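Sulfhydryl oxidase Erv1p (Arabidopsis thaliana, PDB 2HJ3) uses FAD to catalyse disulfide bond formation with oxygen as electron acceptor, supporting import and folding of small cysteine-containing proteins in the mitochondrial intermembrane space. Local coordinates at residues K41-M44 with T45-R49. Numbering follows the deposited sequence.
Sequences KELM and TILSR. With SO4 (sulfate ion), chain G; SO4 (sulfate ion), chain E; SO4 (sulfate ion), chain J.
With CG anti to the backbone N (chi1 -178°) and a bend at chi2 (53°), Glu42 reaches one turn along helix 34-50 and crosses Ile46 at about a right angle, its OE2 3.4 Å from Ile46 CG1. The helical backbone bond from Ile46 N to Glu42 O, 2.8 Å long, joins the same two residues. The Arg49 chain, extended from CG to NE, returns towards Thr45, whose CG2 lies 3.6 Å above the guanidinium plane, near its rim. At the edge of that plane Arg49 NE donates to O1 of one sulfate (chain E) over 3.0 Å, while NH2 makes a weak bond to O1 of another (chain G). Arg49 NH1 forms a salt bridge with Asp39 of the second subunit, against which Glu42 and Leu43 also pack. A leucine in place of Arg49 would probably leave Asp39 of the second subunit without its cationic mate and the two sulfates without their N-H donors from this side chain. Round the helix, Met44 CE meets Leu47 CD1 at 4.2 Å, both side chains resting on Phe60, and the Leu47 side chain lies about 5 Å from the bound FAD. Carboxylate and sulfates, the latter probably from the crystallisation liquor, together probably balance the guanidinium charge and limit its rotation at the dimer interface.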
loop_
_atom_site.group_PDB
_atom_site.type_symbol
_atom_site.label_atom_id
_atom_site.label_comp_id
_atom_site.label_asym_id
_atom_site.label_seq_id
_atom_site.Cartn_x
_atom_site.Cartn_y
_atom_site.Cartn_z
ATOM N N LYS A 41 -5.347 -8.949 6.222
ATOM C CA LYS A 41 -6.767 -8.639 6.230
ATOM C C LYS A 41 -7.015 -7.211 6.659
ATOM O O LYS A 41 -7.884 -6.537 6.108
ATOM C CB LYS A 41 -7.514 -9.592 7.154
ATOM C CG LYS A 41 -7.411 -11.040 6.728
ATOM C CD LYS A 41 -8.232 -11.945 7.612
ATOM C CE LYS A 41 -8.016 -13.403 7.229
ATOM N NZ LYS A 41 -8.665 -14.354 8.187
ATOM N N GLU A 42 -6.256 -6.741 7.642
ATOM C CA GLU A 42 -6.421 -5.374 8.120
ATOM C C GLU A 42 -6.022 -4.389 7.022
ATOM O O GLU A 42 -6.646 -3.339 6.848
ATOM C CB GLU A 42 -5.580 -5.154 9.381
ATOM C CG GLU A 42 -5.705 -3.761 10.018
ATOM C CD GLU A 42 -7.153 -3.339 10.296
ATOM O OE1 GLU A 42 -7.979 -4.212 10.642
ATOM O OE2 GLU A 42 -7.460 -2.128 10.187
ATOM N N LEU A 43 -4.987 -4.746 6.271
ATOM C CA LEU A 43 -4.507 -3.913 5.175
ATOM C C LEU A 43 -5.606 -3.710 4.135
ATOM O O LEU A 43 -5.821 -2.597 3.659
ATOM C CB LEU A 43 -3.282 -4.562 4.522
ATOM C CG LEU A 43 -2.796 -3.942 3.207
ATOM C CD1 LEU A 43 -2.389 -2.493 3.430
ATOM C CD2 LEU A 43 -1.630 -4.743 2.663
ATOM N N MET A 44 -6.314 -4.780 3.789
ATOM C CA MET A 44 -7.385 -4.668 2.803
ATOM C C MET A 44 -8.528 -3.802 3.331
ATOM O O MET A 44 -9.106 -3.006 2.593
ATOM C CB MET A 44 -7.926 -6.048 2.417
ATOM C CG MET A 44 -6.893 -7.019 1.891
ATOM S SD MET A 44 -5.699 -6.286 0.758
ATOM C CE MET A 44 -6.665 -6.003 -0.590
ATOM N N THR A 45 -8.856 -3.964 4.607
ATOM C CA THR A 45 -9.921 -3.171 5.225
ATOM C C THR A 45 -9.532 -1.704 5.194
ATOM O O THR A 45 -10.337 -0.846 4.842
ATOM C CB THR A 45 -10.139 -3.566 6.690
ATOM O OG1 THR A 45 -10.530 -4.942 6.758
ATOM C CG2 THR A 45 -11.219 -2.695 7.324
ATOM N N ILE A 46 -8.293 -1.421 5.576
ATOM C CA ILE A 46 -7.807 -0.050 5.565
ATOM C C ILE A 46 -7.925 0.518 4.154
ATOM O O ILE A 46 -8.433 1.622 3.971
ATOM C CB ILE A 46 -6.346 0.027 6.073
ATOM C CG1 ILE A 46 -6.313 -0.350 7.563
ATOM C CG2 ILE A 46 -5.778 1.428 5.854
ATOM C CD1 ILE A 46 -4.944 -0.338 8.178
ATOM N N LEU A 47 -7.485 -0.237 3.153
ATOM C CA LEU A 47 -7.593 0.223 1.764
ATOM C C LEU A 47 -9.040 0.487 1.358
ATOM O O LEU A 47 -9.319 1.427 0.614
ATOM C CB LEU A 47 -7.007 -0.805 0.790
ATOM C CG LEU A 47 -5.491 -0.907 0.653
ATOM C CD1 LEU A 47 -5.153 -2.052 -0.280
ATOM C CD2 LEU A 47 -4.928 0.390 0.113
ATOM N N SER A 48 -9.964 -0.341 1.837
ATOM C CA SER A 48 -11.372 -0.161 1.485
ATOM C C SER A 48 -11.907 1.196 1.953
ATOM O O SER A 48 -12.890 1.701 1.409
ATOM C CB SER A 48 -12.226 -1.294 2.070
ATOM O OG SER A 48 -12.298 -1.218 3.484
ATOM N N ARG A 49 -11.268 1.785 2.962
ATOM C CA ARG A 49 -11.691 3.097 3.460
ATOM C C ARG A 49 -10.782 4.221 2.975
ATOM O O ARG A 49 -11.252 5.302 2.631
ATOM C CB ARG A 49 -11.651 3.151 4.985
ATOM C CG ARG A 49 -12.562 2.215 5.718
ATOM C CD ARG A 49 -12.072 2.128 7.142
ATOM N NE ARG A 49 -12.776 1.115 7.904
ATOM C CZ ARG A 49 -12.248 0.458 8.928
ATOM N NH1 ARG A 49 -11.002 0.709 9.307
ATOM N NH2 ARG A 49 -12.969 -0.451 9.572
HETATM S S SO4 G . -11.557 -3.117 11.713
HETATM O O1 SO4 G . -12.318 -2.061 12.427
HETATM O O2 SO4 G . -12.387 -3.667 10.622
HETATM O O3 SO4 G . -10.314 -2.533 11.153
HETATM O O4 SO4 G . -11.218 -4.215 12.645
HETATM S S SO4 E . -16.246 -0.243 7.076
HETATM O O1 SO4 E . -15.741 0.786 8.007
HETATM O O2 SO4 E . -17.467 0.264 6.417
HETATM O O3 SO4 E . -15.215 -0.540 6.058
HETATM O O4 SO4 E . -16.556 -1.476 7.829
HETATM S S SO4 J . -12.375 -13.953 9.148
HETATM O O1 SO4 J . -11.759 -13.479 7.889
HETATM O O2 SO4 J . -13.841 -14.032 8.976
HETATM O O3 SO4 J . -11.835 -15.289 9.476
HETATM O O4 SO4 J . -12.061 -13.017 10.254
#